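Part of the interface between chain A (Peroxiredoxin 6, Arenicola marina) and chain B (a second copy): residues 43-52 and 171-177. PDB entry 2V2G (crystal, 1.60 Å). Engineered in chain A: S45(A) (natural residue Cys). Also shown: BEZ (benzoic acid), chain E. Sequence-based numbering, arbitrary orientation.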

# COMPACT_ATOMS: atom_id res chain seq x y z
N PRO A 43 -8.53 -19.43 -1.46
CA PRO A 43 -7.21 -19.76 -2.06
C PRO A 43 -6.16 -18.67 -1.96
O PRO A 43 -5.03 -18.93 -1.52
CB PRO A 43 -7.56 -20.13 -3.52
CG PRO A 43 -8.89 -19.49 -3.78
CD PRO A 43 -9.63 -19.50 -2.45
N VAL A 44 -6.45 -17.46 -2.42
CA VAL A 44 -5.42 -16.37 -2.30
C VAL A 44 -4.98 -16.16 -0.86
O VAL A 44 -3.82 -16.01 -0.59
CB VAL A 44 -5.88 -15.03 -2.98
CG1 VAL A 44 -4.95 -13.83 -2.59
CG2 VAL A 44 -5.98 -15.27 -4.53
N SER A 45 -5.97 -16.14 0.03
CA SER A 45 -5.73 -15.95 1.47
C SER A 45 -4.76 -17.02 1.97
O SER A 45 -3.85 -16.71 2.78
CB SER A 45 -6.99 -16.01 2.27
OG SER A 45 -7.85 -14.91 1.96
N THR A 46 -4.92 -18.22 1.48
CA THR A 46 -4.03 -19.34 1.88
C THR A 46 -2.62 -19.09 1.38
O THR A 46 -1.63 -19.22 2.12
CB THR A 46 -4.56 -20.72 1.44
OG1 THR A 46 -5.91 -20.88 1.84
CG2 THR A 46 -3.78 -21.94 2.09
N THR A 47 -2.49 -18.70 0.10
CA THR A 47 -1.15 -18.33 -0.41
C THR A 47 -0.48 -17.20 0.39
O THR A 47 0.74 -17.18 0.56
CB THR A 47 -1.16 -17.96 -1.94
OG1 THR A 47 -1.75 -16.68 -2.16
CG2 THR A 47 -1.89 -19.06 -2.74
N GLU A 48 -1.27 -16.20 0.83
CA GLU A 48 -0.74 -15.06 1.57
C GLU A 48 -0.25 -15.41 2.97
O GLU A 48 0.92 -15.11 3.32
CB GLU A 48 -1.78 -13.96 1.65
CG GLU A 48 -2.00 -13.27 0.35
CD GLU A 48 -2.97 -12.11 0.55
OE1 GLU A 48 -3.96 -12.35 1.24
OE2 GLU A 48 -2.67 -10.99 0.10
N LEU A 49 -1.10 -16.06 3.75
CA LEU A 49 -0.67 -16.48 5.10
C LEU A 49 0.46 -17.49 5.00
O LEU A 49 1.36 -17.51 5.83
CB LEU A 49 -1.86 -16.97 5.96
CG LEU A 49 -2.61 -15.83 6.65
CD1 LEU A 49 -3.32 -14.87 5.73
CD2 LEU A 49 -3.61 -16.41 7.67
N GLY A 50 0.48 -18.32 3.96
CA GLY A 50 1.60 -19.24 3.78
C GLY A 50 2.90 -18.55 3.45
O GLY A 50 3.99 -18.92 3.92
N ARG A 51 2.83 -17.50 2.63
CA ARG A 51 3.96 -16.64 2.37
C ARG A 51 4.51 -15.99 3.63
O ARG A 51 5.72 -15.85 3.78
CB ARG A 51 3.63 -15.61 1.29
CG ARG A 51 4.80 -14.77 0.89
CD ARG A 51 6.02 -15.58 0.44
NE ARG A 51 7.10 -14.76 -0.13
CZ ARG A 51 8.36 -15.15 -0.15
NH1 ARG A 51 8.69 -16.31 0.36
NH2 ARG A 51 9.27 -14.34 -0.67
N VAL A 52 3.61 -15.50 4.49
CA VAL A 52 4.04 -14.91 5.75
C VAL A 52 4.80 -15.93 6.62
O VAL A 52 5.86 -15.59 7.16
CB VAL A 52 2.88 -14.21 6.48
CG1 VAL A 52 3.36 -13.63 7.81
CG2 VAL A 52 2.34 -13.08 5.59
C BEZ E . -9.40 -15.74 -2.05
O1 BEZ E . -9.16 -16.40 -3.16
O2 BEZ E . -8.69 -15.68 -0.96
C1 BEZ E . -10.69 -15.03 -2.15
C2 BEZ E . -11.38 -14.69 -1.00
C3 BEZ E . -12.58 -14.05 -1.11
C4 BEZ E . -13.13 -13.81 -2.38
C5 BEZ E . -12.43 -14.12 -3.55
C6 BEZ E . -11.20 -14.76 -3.44
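Chain B, residues 171-177: VATPADW

A short strand end and the type II turn that follows it in chain B pack along one flank of a chain A helix, joined by small apolar contacts, one straight hydrogen bond and a salt bridge whose hydrogen bond is weak. Chain B enters extended at V171(B) and A172(B), continues as loop through T173(B), and turns from P174(B) to W177(B), where W177(B) N donates a hydrogen bond to P174(B) O at 3.1 Å. Both chains advance the same way across the contact: the CA of P174(B) lies 4.7 Å from the CA of V44(A), and the CA of A175(B) 5.0 Å from that of E48(A). At the start, V44(A) CG2 meets A172(B) CB at 3.6 Å, while V44(A) CG1 comes within 3.4 Å of T173(B) O. One helical turn on, A175(B) N donates to T47(A) OG1 (3.0 Å, 177°); the same hydroxyl donates to V44(A) O at 2.7 Å, which leaves an oxygen lone pair of T47(A) OG1 to accept from A175(B) N. A175(B) CB points toward the helix and rests 4.0 Å from E48(A) CG and 4.2 Å from R51(A) CB. D176(B), with positive phi in the turn, forms the salt bridge: R51(A) NE to D176(B) OD2, 3.3 Å, a weak hydrogen bond at 122°. Water 1 reinforces it, accepting from R51(A) NE (3.0 Å) and donating to D176(B) OD1 (2.8 Å).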

# COMPACT_ATOMS: atom_id res chain seq x y z
N VAL B 171 -11.20 -14.98 -11.47
CA VAL B 171 -9.98 -15.36 -10.86
C VAL B 171 -9.57 -14.27 -9.84
O VAL B 171 -10.14 -13.15 -9.84
CB VAL B 171 -8.87 -15.57 -11.88
CG1 VAL B 171 -9.26 -16.65 -12.89
CG2 VAL B 171 -8.48 -14.23 -12.52
N ALA B 172 -8.63 -14.65 -8.98
CA ALA B 172 -7.96 -13.73 -8.06
C ALA B 172 -6.48 -14.06 -8.05
O ALA B 172 -6.06 -15.22 -8.23
CB ALA B 172 -8.55 -13.87 -6.63
N THR B 173 -5.66 -13.04 -7.89
CA THR B 173 -4.23 -13.19 -8.05
C THR B 173 -3.55 -13.51 -6.69
O THR B 173 -3.86 -12.87 -5.66
CB THR B 173 -3.57 -11.95 -8.74
OG1 THR B 173 -3.80 -10.77 -7.94
CG2 THR B 173 -4.18 -11.75 -10.16
N PRO B 174 -2.73 -14.57 -6.63
CA PRO B 174 -2.16 -15.00 -5.36
C PRO B 174 -1.07 -14.05 -4.83
O PRO B 174 -0.66 -13.10 -5.50
CB PRO B 174 -1.60 -16.39 -5.65
CG PRO B 174 -1.32 -16.34 -7.13
CD PRO B 174 -2.33 -15.44 -7.75
N ALA B 175 -0.55 -14.38 -3.63
CA ALA B 175 0.59 -13.70 -3.08
C ALA B 175 1.67 -13.58 -4.17
O ALA B 175 2.03 -14.57 -4.78
CB ALA B 175 1.13 -14.44 -1.89
N ASP B 176 2.21 -12.38 -4.34
CA ASP B 176 3.44 -12.16 -5.16
C ASP B 176 3.27 -12.46 -6.66
O ASP B 176 4.27 -12.53 -7.42
CB ASP B 176 4.60 -12.98 -4.60
CG ASP B 176 4.90 -12.63 -3.15
OD1 ASP B 176 5.09 -11.43 -2.88
OD2 ASP B 176 4.97 -13.57 -2.32
N TRP B 177 2.01 -12.59 -7.09
CA TRP B 177 1.68 -12.79 -8.52
C TRP B 177 2.29 -11.72 -9.42
O TRP B 177 2.23 -10.52 -9.11
CB TRP B 177 0.17 -12.82 -8.71
CG TRP B 177 -0.29 -12.85 -10.13
CD1 TRP B 177 -0.57 -13.94 -10.89
CD2 TRP B 177 -0.68 -11.69 -10.91
NE1 TRP B 177 -1.09 -13.53 -12.11
CE2 TRP B 177 -1.16 -12.16 -12.16
CE3 TRP B 177 -0.64 -10.30 -10.68
CZ2 TRP B 177 -1.57 -11.29 -13.17
CZ3 TRP B 177 -1.10 -9.48 -11.64
CH2 TRP B 177 -1.51 -9.97 -12.89
O HOH W 1 7.13 -11.88 -0.96